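Phenolic acid decarboxylase (Sedimentibacter hydroxybenzoicus, PDB 7AE5) catalyses the reversible, non-oxidative decarboxylation of 4-hydroxybenzoate and 3,4-dihydroxybenzoate with prenylated FMN and manganese, detoxifying phenolic acids under anaerobic conditions. Local coordinates at residues I355-R360 / K366-R371; I386-F391 / M401-T406; A442-P445 / P450-R453. All blocks are in the same frame, centred on the assembly; numbering follows the deposited sequence.

All three contacts belong to one lobe of the chain, built round a mixed five-stranded sheet. Contact 1 and contact 2 put helices on opposite faces of it. Their strands are neighbours: Ile355 N lies 2.8 Å from Ile386 O, and Ile355 O lies 2.8 Å from Val388 N, both probable hydrogen bonds. The centres of contacts 1 and 2 are about 12 Å apart. Contact 3 follows the last strand and lies about 11 Å from contact 2 and 15 Å from contact 1, between centres. Asp389 OD2 and Thr444 OG1, 2.9 Å apart, join contacts 2 and 3. A rubidium ion sits at contact 3. The residues predicted to bind the flavin and manganese lie elsewhere.

Contact 1 of 3, residues I355-R360 / K366-R371; sequences ISTKVR and KGVAFR
Val368 points CG1 away from its own backbone N (chi1 169°). In Ile355 chi1 of -54° sets CG1 beside the backbone N, which leaves CG2 anti to that N. The two methyls, Val368 CG1 and Ile355 CG2, therefore face each other across the gap between strand 352-357 and helix 364-372. This is the first strand and the first helix of a beta-alpha-beta crossover, because the chain returns to the sheet as strand 384-388, parallel to 352-357 and next to it.

Val368 reaches the strand as a forked tip. CG1 takes one branch to Ile355, 3.8 Å from its CG2 and 4.0 Å from its CD1, so it touches two arms of the same side chain. The Ile355 and Val368 side chains meet obliquely. The other branch, CG2, leans toward Thr357, whose side chain runs past it in the opposite sense. Ile355 and Thr357 are two residues apart and lie on the same face of the strand, so the fork of Val368 bridges both. No hydrogen bond crosses this contact, and the touching residues are all buried. The side chains of Val340 and Val385, on the strands to either side, extend the same apolar layer.

The far side of the helix is turned to a second copy of the protein. There the ring of Phe370 meets Phe370 of that second subunit, with the planes almost parallel. Lys366 NZ is shared between the two subunits: it bonds to Lys412 O and Ser415 OG, and to Glu418 O of the second subunit. Back at the strand, the Thr357 hydroxyl marks the edge of the contact, with OG1 4.1 Å from Val368 CG2.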
ATOM      1  N   ILE C 355      21.005  -1.131  13.273  1.00 34.37           N
ATOM      2  CA  ILE C 355      21.927  -2.258  13.188  1.00 35.18           C
ATOM      3  C   ILE C 355      22.884  -2.015  12.033  1.00 36.31           C
ATOM      4  O   ILE C 355      22.452  -1.751  10.905  1.00 36.95           O
ATOM      5  CB  ILE C 355      21.184  -3.591  12.991  1.00 35.50           C
ATOM      6  CG1 ILE C 355      20.124  -3.790  14.071  1.00 34.43           C
ATOM      7  CG2 ILE C 355      22.167  -4.754  12.980  1.00 36.54           C
ATOM      8  CD1 ILE C 355      19.011  -4.728  13.651  1.00 34.66           C
ATOM      9  N   SER C 356      24.180  -2.110  12.309  1.00 32.95           N
ATOM     10  CA  SER C 356      25.190  -2.160  11.263  1.00 33.76           C
ATOM     11  C   SER C 356      25.581  -3.610  11.026  1.00 34.78           C
ATOM     12  O   SER C 356      25.786  -4.373  11.974  1.00 34.57           O
ATOM     13  CB  SER C 356      26.425  -1.333  11.629  1.00 33.29           C
ATOM     14  OG  SER C 356      27.162  -1.931  12.680  1.00 33.11           O
ATOM     15  N   THR C 357      25.675  -3.989   9.757  1.00 31.90           N
ATOM     16  CA  THR C 357      25.965  -5.374   9.431  1.00 33.07           C
ATOM     17  C   THR C 357      26.643  -5.441   8.073  1.00 33.93           C
ATOM     18  O   THR C 357      26.515  -4.536   7.245  1.00 33.66           O
ATOM     19  CB  THR C 357      24.690  -6.223   9.430  1.00 33.75           C
ATOM     20  OG1 THR C 357      25.030  -7.605   9.253  1.00 34.76           O
ATOM     21  CG2 THR C 357      23.768  -5.781   8.308  1.00 34.35           C
ATOM     22  N   LYS C 358      27.380  -6.527   7.867  1.00 50.60           N
ATOM     23  CA  LYS C 358      27.810  -6.902   6.531  1.00 51.68           C
ATOM     24  C   LYS C 358      26.675  -7.659   5.854  1.00 52.76           C
ATOM     25  O   LYS C 358      26.049  -8.530   6.465  1.00 53.11           O
ATOM     26  CB  LYS C 358      29.074  -7.759   6.591  1.00 52.18           C
ATOM     27  CG  LYS C 358      29.827  -7.840   5.273  1.00 53.04           C
ATOM     28  CD  LYS C 358      29.838  -9.255   4.716  1.00 54.25           C
ATOM     29  CE  LYS C 358      30.607  -9.318   3.405  1.00 55.15           C
ATOM     30  NZ  LYS C 358      32.039  -8.950   3.585  1.00 54.93           N
ATOM     31  N   VAL C 359      26.392  -7.313   4.604  1.00 40.98           N
ATOM     32  CA  VAL C 359      25.294  -7.924   3.864  1.00 42.07           C
ATOM     33  C   VAL C 359      25.834  -9.173   3.176  1.00 43.33           C
ATOM     34  O   VAL C 359      26.614  -9.081   2.225  1.00 43.68           O
ATOM     35  CB  VAL C 359      24.678  -6.943   2.858  1.00 41.83           C
ATOM     36  CG1 VAL C 359      23.444  -7.548   2.206  1.00 42.94           C
ATOM     37  CG2 VAL C 359      24.322  -5.634   3.546  1.00 40.15           C
ATOM     38  N   ARG C 360      25.426 -10.346   3.667  1.00 56.25           N
ATOM     39  CA  ARG C 360      25.883 -11.606   3.086  1.00 57.22           C
ATOM     40  C   ARG C 360      25.470 -11.717   1.624  1.00 58.16           C
ATOM     41  O   ARG C 360      26.310 -11.891   0.735  1.00 58.63           O
ATOM     42  CB  ARG C 360      25.330 -12.783   3.891  1.00 57.35           C
ATOM     43  CG  ARG C 360      26.310 -13.922   4.078  1.00 57.60           C
ATOM     44  CD  ARG C 360      25.600 -15.203   4.479  1.00 57.85           C
ATOM     45  NE  ARG C 360      25.170 -15.164   5.872  1.00 56.87           N
ATOM     46  CZ  ARG C 360      24.340 -16.036   6.425  1.00 56.72           C
ATOM     47  NH1 ARG C 360      23.865 -17.067   5.746  1.00 57.50           N
ATOM     48  NH2 ARG C 360      23.981 -15.873   7.696  1.00 55.67           N
ATOM     49  N   LYS C 366      17.237  -7.048   5.544  1.00 39.92           N
ATOM     50  CA  LYS C 366      15.905  -7.235   6.106  1.00 39.14           C
ATOM     51  C   LYS C 366      15.823  -8.521   6.915  1.00 39.25           C
ATOM     52  O   LYS C 366      15.047  -8.602   7.873  1.00 37.91           O
ATOM     53  CB  LYS C 366      14.856  -7.223   4.996  1.00 40.58           C
ATOM     54  CG  LYS C 366      14.783  -5.896   4.262  1.00 40.00           C
ATOM     55  CD  LYS C 366      13.404  -5.628   3.696  1.00 40.57           C
ATOM     56  CE  LYS C 366      13.330  -4.223   3.113  1.00 38.85           C
ATOM     57  NZ  LYS C 366      12.183  -4.048   2.174  1.00 38.48           N
ATOM     58  N   GLY C 367      16.615  -9.529   6.553  1.00 35.03           N
ATOM     59  CA  GLY C 367      16.690 -10.719   7.381  1.00 34.64           C
ATOM     60  C   GLY C 367      17.234 -10.417   8.763  1.00 32.89           C
ATOM     61  O   GLY C 367      16.746 -10.950   9.764  1.00 31.94           O
ATOM     62  N   VAL C 368      18.247  -9.551   8.838  1.00 38.39           N
ATOM     63  CA  VAL C 368      18.791  -9.143  10.130  1.00 36.72           C
ATOM     64  C   VAL C 368      17.722  -8.440  10.955  1.00 34.89           C
ATOM     65  O   VAL C 368      17.611  -8.654  12.169  1.00 33.93           O
ATOM     66  CB  VAL C 368      20.030  -8.251   9.929  1.00 36.88           C
ATOM     67  CG1 VAL C 368      20.440  -7.602  11.240  1.00 35.11           C
ATOM     68  CG2 VAL C 368      21.175  -9.063   9.350  1.00 38.64           C
ATOM     69  N   ALA C 369      16.916  -7.593  10.309  1.00 29.96           N
ATOM     70  CA  ALA C 369      15.821  -6.934  11.011  1.00 28.59           C
ATOM     71  C   ALA C 369      14.780  -7.942  11.480  1.00 29.01           C
ATOM     72  O   ALA C 369      14.271  -7.842  12.603  1.00 28.16           O
ATOM     73  CB  ALA C 369      15.180  -5.879  10.111  1.00 28.44           C
ATOM     74  N   PHE C 370      14.448  -8.921  10.629  1.00 33.84           N
ATOM     75  CA  PHE C 370      13.526  -9.978  11.037  1.00 34.28           C
ATOM     76  C   PHE C 370      14.017 -10.683  12.295  1.00 33.72           C
ATOM     77  O   PHE C 370      13.217 -11.034  13.171  1.00 33.43           O
ATOM     78  CB  PHE C 370      13.343 -10.997   9.909  1.00 35.91           C
ATOM     79  CG  PHE C 370      12.600 -10.467   8.714  1.00 36.72           C
ATOM     80  CD1 PHE C 370      11.702  -9.420   8.841  1.00 36.09           C
ATOM     81  CD2 PHE C 370      12.789 -11.032   7.463  1.00 38.20           C
ATOM     82  CE1 PHE C 370      11.016  -8.939   7.741  1.00 36.83           C
ATOM     83  CE2 PHE C 370      12.107 -10.557   6.358  1.00 38.89           C
ATOM     84  CZ  PHE C 370      11.217  -9.509   6.498  1.00 38.12           C
ATOM     85  N   ARG C 371      15.330 -10.898  12.400  1.00 40.54           N
ATOM     86  CA  ARG C 371      15.875 -11.558  13.580  1.00 40.16           C
ATOM     87  C   ARG C 371      15.696 -10.693  14.822  1.00 38.83           C
ATOM     88  O   ARG C 371      15.286 -11.186  15.879  1.00 38.64           O
ATOM     89  CB  ARG C 371      17.350 -11.899  13.363  1.00 40.69           C
ATOM     90  CG  ARG C 371      17.907 -12.859  14.402  1.00 40.65           C
ATOM     91  CD  ARG C 371      16.993 -14.064  14.577  1.00 41.22           C
ATOM     92  NE  ARG C 371      17.728 -15.286  14.879  1.00 41.87           N
ATOM     93  CZ  ARG C 371      17.448 -16.482  14.374  1.00 42.88           C
ATOM     94  NH1 ARG C 371      16.479 -16.650  13.488  1.00 43.44           N
ATOM     95  NH2 ARG C 371      18.156 -17.535  14.768  1.00 43.34           N
TER

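Contact 2 of 3, residues I386-F391 / M401-T406; sequences IVVDEF and MWALTT
Leu404 pushes its CD2 methyl against CG2 of Ile386, 3.7 Å away, and the two side chains cross at about a right angle. Helix 397-407 lies here on one face of the sheet, over strand 384-388, as one outer layer of an alpha/beta sandwich.

The surfaces fit by size. Ile386 and Val388 are the bumps of the strand. Ala403 is the shallow place on the helix, and Val388 fills it, with CG1 4.1 Å from Ala403 CB. The small side chain lets the backbones come close: the CA atoms of Val388 and Ala403 are 6.8 Å apart. Leu404 and Trp402 rise on the two sides of this dip.

Beyond the strand, Phe391 closes the end of the contact. Its CG lies in the crowded position between backbone N and carbonyl carbon (chi1 54°), which brings the ring down beside Trp402. The rings meet edge to edge, without stacking. Phe391 CE2 sits equally near CZ3 and CH2 of Trp402, 3.8 Å from each. Leu457 touches both rings. The indole nitrogen of Trp402 bonds to Pro280 O of a third subunit, which fixes the other end of the ring.

The backbone oxygen of Trp402 is gripped by two hydroxyls from opposite faces of its carbonyl plane: Thr405 OG1 and Thr406 OG1 each donate to Trp402 O at 2.9 Å.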
ATOM      1  N   ILE C 386      16.469   0.381  11.564  1.00 33.44           N
ATOM      2  CA  ILE C 386      17.288   0.848  10.452  1.00 33.77           C
ATOM      3  C   ILE C 386      18.524  -0.034  10.374  1.00 34.34           C
ATOM      4  O   ILE C 386      19.209  -0.240  11.383  1.00 34.53           O
ATOM      5  CB  ILE C 386      17.681   2.325  10.621  1.00 34.15           C
ATOM      6  CG1 ILE C 386      16.439   3.190  10.844  1.00 34.14           C
ATOM      7  CG2 ILE C 386      18.472   2.810   9.415  1.00 34.55           C
ATOM      8  CD1 ILE C 386      16.744   4.560  11.398  1.00 35.11           C
ATOM      9  N   VAL C 387      18.809  -0.554   9.184  1.00 29.79           N
ATOM     10  CA  VAL C 387      19.979  -1.393   8.947  1.00 30.95           C
ATOM     11  C   VAL C 387      20.932  -0.641   8.031  1.00 31.29           C
ATOM     12  O   VAL C 387      20.532  -0.166   6.962  1.00 31.12           O
ATOM     13  CB  VAL C 387      19.593  -2.753   8.342  1.00 32.06           C
ATOM     14  CG1 VAL C 387      20.804  -3.669   8.310  1.00 33.76           C
ATOM     15  CG2 VAL C 387      18.465  -3.386   9.141  1.00 31.55           C
ATOM     16  N   VAL C 388      22.191  -0.535   8.451  1.00 31.82           N
ATOM     17  CA  VAL C 388      23.220   0.168   7.699  1.00 31.97           C
ATOM     18  C   VAL C 388      24.378  -0.792   7.442  1.00 33.03           C
ATOM     19  O   VAL C 388      24.454  -1.881   8.014  1.00 33.69           O
ATOM     20  CB  VAL C 388      23.708   1.436   8.425  1.00 31.43           C
ATOM     21  CG1 VAL C 388      22.545   2.395   8.663  1.00 30.80           C
ATOM     22  CG2 VAL C 388      24.372   1.063   9.742  1.00 31.48           C
ATOM     23  N   ASP C 389      25.291  -0.367   6.570  1.00 40.87           N
ATOM     24  CA  ASP C 389      26.399  -1.220   6.173  1.00 41.86           C
ATOM     25  C   ASP C 389      27.434  -1.328   7.293  1.00 41.72           C
ATOM     26  O   ASP C 389      27.366  -0.645   8.319  1.00 40.91           O
ATOM     27  CB  ASP C 389      27.058  -0.697   4.899  1.00 42.13           C
ATOM     28  CG  ASP C 389      26.178  -0.857   3.677  1.00 42.53           C
ATOM     29  OD1 ASP C 389      25.710  -1.989   3.430  1.00 43.48           O
ATOM     30  OD2 ASP C 389      25.964   0.145   2.960  1.00 42.04           O
ATOM     31  N   GLU C 390      28.419  -2.198   7.062  1.00 45.24           N
ATOM     32  CA  GLU C 390      29.384  -2.539   8.102  1.00 45.13           C
ATOM     33  C   GLU C 390      30.285  -1.364   8.458  1.00 44.45           C
ATOM     34  O   GLU C 390      30.734  -1.257   9.604  1.00 43.99           O
ATOM     35  CB  GLU C 390      30.218  -3.742   7.657  1.00 46.19           C
ATOM     36  CG  GLU C 390      31.142  -3.467   6.476  1.00 46.73           C
ATOM     37  CD  GLU C 390      30.481  -3.732   5.132  1.00 47.49           C
ATOM     38  OE1 GLU C 390      29.238  -3.865   5.090  1.00 47.36           O
ATOM     39  OE2 GLU C 390      31.207  -3.803   4.116  1.00 48.26           O
ATOM     40  N   PHE C 391      30.555  -0.473   7.507  1.00 43.88           N
ATOM     41  CA  PHE C 391      31.458   0.644   7.745  1.00 43.51           C
ATOM     42  C   PHE C 391      30.767   1.854   8.358  1.00 42.69           C
ATOM     43  O   PHE C 391      31.449   2.813   8.733  1.00 42.49           O
ATOM     44  CB  PHE C 391      32.146   1.061   6.437  1.00 44.01           C
ATOM     45  CG  PHE C 391      31.189   1.369   5.322  1.00 44.05           C
ATOM     46  CD1 PHE C 391      30.736   0.365   4.484  1.00 44.72           C
ATOM     47  CD2 PHE C 391      30.739   2.663   5.116  1.00 43.51           C
ATOM     48  CE1 PHE C 391      29.855   0.646   3.459  1.00 44.75           C
ATOM     49  CE2 PHE C 391      29.854   2.948   4.095  1.00 43.50           C
ATOM     50  CZ  PHE C 391      29.408   1.937   3.269  1.00 44.05           C
ATOM     51  N   MET C 401      22.107   9.289   8.968  1.00 39.87           N
ATOM     52  CA  MET C 401      21.365  10.174   8.074  1.00 40.33           C
ATOM     53  C   MET C 401      21.896  10.077   6.650  1.00 40.08           C
ATOM     54  O   MET C 401      21.121   9.977   5.690  1.00 39.91           O
ATOM     55  CB  MET C 401      21.446  11.618   8.575  1.00 41.22           C
ATOM     56  CG  MET C 401      20.397  12.003   9.610  1.00 41.82           C
ATOM     57  SD  MET C 401      18.724  11.480   9.194  1.00 41.94           S
ATOM     58  CE  MET C 401      18.437  12.404   7.685  1.00 42.24           C
ATOM     59  N   TRP C 402      23.223  10.109   6.495  1.00 31.40           N
ATOM     60  CA  TRP C 402      23.826   9.944   5.177  1.00 31.32           C
ATOM     61  C   TRP C 402      23.378   8.640   4.531  1.00 30.79           C
ATOM     62  O   TRP C 402      22.959   8.621   3.368  1.00 30.76           O
ATOM     63  CB  TRP C 402      25.351   9.985   5.290  1.00 31.51           C
ATOM     64  CG  TRP C 402      26.052   9.532   4.040  1.00 31.56           C
ATOM     65  CD1 TRP C 402      26.168  10.224   2.870  1.00 31.89           C
ATOM     66  CD2 TRP C 402      26.712   8.278   3.832  1.00 31.46           C
ATOM     67  NE1 TRP C 402      26.872   9.483   1.950  1.00 32.00           N
ATOM     68  CE2 TRP C 402      27.214   8.283   2.516  1.00 31.79           C
ATOM     69  CE3 TRP C 402      26.930   7.152   4.632  1.00 31.26           C
ATOM     70  CZ2 TRP C 402      27.921   7.207   1.981  1.00 32.05           C
ATOM     71  CZ3 TRP C 402      27.632   6.085   4.100  1.00 31.53           C
ATOM     72  CH2 TRP C 402      28.119   6.120   2.788  1.00 31.96           C
ATOM     73  N   ALA C 403      23.450   7.538   5.281  1.00 33.32           N
ATOM     74  CA  ALA C 403      23.051   6.245   4.737  1.00 33.03           C
ATOM     75  C   ALA C 403      21.577   6.236   4.358  1.00 32.68           C
ATOM     76  O   ALA C 403      21.184   5.593   3.377  1.00 32.61           O
ATOM     77  CB  ALA C 403      23.356   5.138   5.744  1.00 32.94           C
ATOM     78  N   LEU C 404      20.743   6.946   5.120  1.00 34.89           N
ATOM     79  CA  LEU C 404      19.325   7.012   4.783  1.00 34.67           C
ATOM     80  C   LEU C 404      19.100   7.777   3.486  1.00 34.88           C
ATOM     81  O   LEU C 404      18.264   7.387   2.664  1.00 34.66           O
ATOM     82  CB  LEU C 404      18.540   7.652   5.927  1.00 35.03           C
ATOM     83  CG  LEU C 404      18.407   6.822   7.204  1.00 34.88           C
ATOM     84  CD1 LEU C 404      17.629   7.588   8.260  1.00 35.73           C
ATOM     85  CD2 LEU C 404      17.742   5.490   6.905  1.00 34.06           C
ATOM     86  N   THR C 405      19.841   8.863   3.276  1.00 29.63           N
ATOM     87  CA  THR C 405      19.603   9.707   2.114  1.00 29.98           C
ATOM     88  C   THR C 405      20.201   9.154   0.824  1.00 29.91           C
ATOM     89  O   THR C 405      19.846   9.646  -0.252  1.00 30.19           O
ATOM     90  CB  THR C 405      20.151  11.115   2.365  1.00 30.72           C
ATOM     91  OG1 THR C 405      21.561  11.049   2.618  1.00 30.80           O
ATOM     92  CG2 THR C 405      19.450  11.756   3.554  1.00 31.19           C
ATOM     93  N   THR C 406      21.089   8.156   0.888  1.00 32.91           N
ATOM     94  CA  THR C 406      21.755   7.665  -0.315  1.00 33.24           C
ATOM     95  C   THR C 406      21.567   6.178  -0.606  1.00 33.27           C
ATOM     96  O   THR C 406      21.865   5.754  -1.729  1.00 33.82           O
ATOM     97  CB  THR C 406      23.266   7.969  -0.261  1.00 33.64           C
ATOM     98  OG1 THR C 406      23.847   7.372   0.906  1.00 33.47           O
ATOM     99  CG2 THR C 406      23.517   9.475  -0.241  1.00 33.93           C
TER

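Contact 3 of 3, residues A442-P445 / P450-R453; sequences ATTP and PNPR. With RB (rubidium ion), chain Q.
Pro445 and Asn451 carry this contact, a turn in the proline-rich loop that follows strand 434-441 and leads to the C-terminal helix 464-475. Neither segment is helix or strand. The loop folds back on itself, and the CA atoms of Pro445 and Asn451 are 5.9 Å apart.

The closer part lies round the Pro445 ring. Its CB rests 3.9 Å from Pro450 O, and its CD lies 4.0 Å from Asn451 ND2. Asn451 holds CG away from its backbone N (chi1 -154°). This brings ND2 back beside Pro445, and the two side chains cross at about a right angle. The amide nitrogen also lies near Thr444, with ND2 4.1 Å from its CG2. Pro445 O is 3.8 Å from Asn451 ND2, too long for a hydrogen bond. No hydrogen bond crosses between the two segments; their touching atoms meet at packing distance. The other end of the amide turns inward to its own segment: Arg453 N gives Asn451 OD1 a weak bond of 3.4 Å, as in an Asx turn.

The looser side is Pro450, which is exposed and has its CB pointing away from 442-445. It packs instead on Pro431 of the second subunit, while Pro452 packs on Pro427 of the third subunit. The Thr444 hydroxyl bonds to Asp389 OD2, and Arg407 NH2 also bonds to it.

The start of the loop is tied to a metal. The ligands of the rubidium ion include Thr443 O, Asp441 O, Arg407 O at the end of helix 397-407, and Asp413 OD1. It probably marks a site for a monovalent cation. Thr443 O and one water oxygen each lie 2.5 Å from the rubidium ion, about 80° apart as seen from it.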
ATOM      1  N   ALA C 442      18.731   0.684   4.817  1.00 34.99           N
ATOM      2  CA  ALA C 442      19.698   1.697   4.407  1.00 36.92           C
ATOM      3  C   ALA C 442      21.033   1.097   3.985  1.00 37.03           C
ATOM      4  O   ALA C 442      22.077   1.741   4.152  1.00 38.83           O
ATOM      5  CB  ALA C 442      19.908   2.715   5.530  1.00 39.84           C
ATOM      6  N   THR C 443      21.032  -0.118   3.448  1.00 37.11           N
ATOM      7  CA  THR C 443      22.262  -0.750   3.002  1.00 38.33           C
ATOM      8  C   THR C 443      22.393  -0.701   1.484  1.00 39.55           C
ATOM      9  O   THR C 443      21.408  -0.532   0.742  1.00 38.62           O
ATOM     10  CB  THR C 443      22.351  -2.204   3.480  1.00 37.46           C
ATOM     11  OG1 THR C 443      21.381  -3.002   2.789  1.00 36.20           O
ATOM     12  CG2 THR C 443      22.117  -2.287   4.980  1.00 36.49           C
ATOM     13  N   THR C 444      23.651  -0.839   1.049  1.00 31.12           N
ATOM     14  CA  THR C 444      24.010  -0.888  -0.361  1.00 33.64           C
ATOM     15  C   THR C 444      23.623  -2.239  -0.948  1.00 34.38           C
ATOM     16  O   THR C 444      23.930  -3.277  -0.350  1.00 34.41           O
ATOM     17  CB  THR C 444      25.518  -0.671  -0.522  1.00 36.87           C
ATOM     18  OG1 THR C 444      25.910   0.544   0.130  1.00 36.31           O
ATOM     19  CG2 THR C 444      25.903  -0.611  -1.988  1.00 39.80           C
ATOM     20  N   PRO C 445      22.956  -2.275  -2.099  1.00 36.23           N
ATOM     21  CA  PRO C 445      22.583  -3.564  -2.694  1.00 37.75           C
ATOM     22  C   PRO C 445      23.804  -4.414  -3.012  1.00 42.35           C
ATOM     23  O   PRO C 445      24.827  -3.919  -3.488  1.00 45.34           O
ATOM     24  CB  PRO C 445      21.834  -3.163  -3.971  1.00 37.91           C
ATOM     25  CG  PRO C 445      21.362  -1.764  -3.714  1.00 34.73           C
ATOM     26  CD  PRO C 445      22.410  -1.132  -2.852  1.00 35.22           C
ATOM     27  N   PRO C 450      19.768  -5.909  -7.953  1.00 46.56           N
ATOM     28  CA  PRO C 450      20.365  -5.001  -8.940  1.00 46.28           C
ATOM     29  C   PRO C 450      20.704  -3.657  -8.312  1.00 43.55           C
ATOM     30  O   PRO C 450      19.991  -3.159  -7.439  1.00 40.34           O
ATOM     31  CB  PRO C 450      19.273  -4.862 -10.009  1.00 44.91           C
ATOM     32  CG  PRO C 450      18.293  -5.965  -9.735  1.00 45.72           C
ATOM     33  CD  PRO C 450      18.367  -6.228  -8.268  1.00 44.78           C
ATOM     34  N   ASN C 451      21.815  -3.075  -8.760  1.00 55.54           N
ATOM     35  CA  ASN C 451      22.220  -1.760  -8.290  1.00 53.68           C
ATOM     36  C   ASN C 451      21.932  -0.733  -9.372  1.00 52.16           C
ATOM     37  O   ASN C 451      22.488  -0.841 -10.477  1.00 53.53           O
ATOM     38  CB  ASN C 451      23.699  -1.744  -7.923  1.00 55.81           C
ATOM     39  CG  ASN C 451      24.027  -0.689  -6.884  1.00 54.37           C
ATOM     40  OD1 ASN C 451      23.495   0.421  -6.919  1.00 52.10           O
ATOM     41  ND2 ASN C 451      24.902  -1.033  -5.946  1.00 55.78           N
ATOM     42  N   PRO C 452      21.074   0.260  -9.115  1.00 51.47           N
ATOM     43  CA  PRO C 452      20.750   1.238 -10.166  1.00 50.17           C
ATOM     44  C   PRO C 452      21.917   2.130 -10.549  1.00 51.16           C
ATOM     45  O   PRO C 452      21.935   2.641 -11.676  1.00 50.93           O
ATOM     46  CB  PRO C 452      19.604   2.050  -9.547  1.00 46.95           C
ATOM     47  CG  PRO C 452      19.802   1.913  -8.073  1.00 46.66           C
ATOM     48  CD  PRO C 452      20.360   0.533  -7.857  1.00 49.05           C
ATOM     49  N   ARG C 453      22.884   2.339  -9.653  1.00 49.35           N
ATOM     50  CA  ARG C 453      24.085   3.101  -9.990  1.00 50.56           C
ATOM     51  C   ARG C 453      25.156   2.740  -8.962  1.00 52.36           C
ATOM     52  O   ARG C 453      25.147   3.270  -7.848  1.00 51.78           O
ATOM     53  CB  ARG C 453      23.816   4.598 -10.008  1.00 48.92           C
ATOM     54  CG  ARG C 453      24.979   5.414 -10.558  1.00 50.14           C
ATOM     55  CD  ARG C 453      24.559   6.827 -10.943  1.00 48.62           C
ATOM     56  NE  ARG C 453      24.344   7.670  -9.771  1.00 47.95           N
ATOM     57  CZ  ARG C 453      25.305   8.326  -9.137  1.00 49.30           C
ATOM     58  NH1 ARG C 453      26.566   8.263  -9.534  1.00 51.18           N
ATOM     59  NH2 ARG C 453      24.994   9.063  -8.074  1.00 48.84           N
TER
HETATM   60 RB    RB Q 501      18.991  -0.141   0.510  1.00 48.64          RB
HETATM   61  O   HOH W   1      19.117  -2.496  -0.162  1.00 33.84           O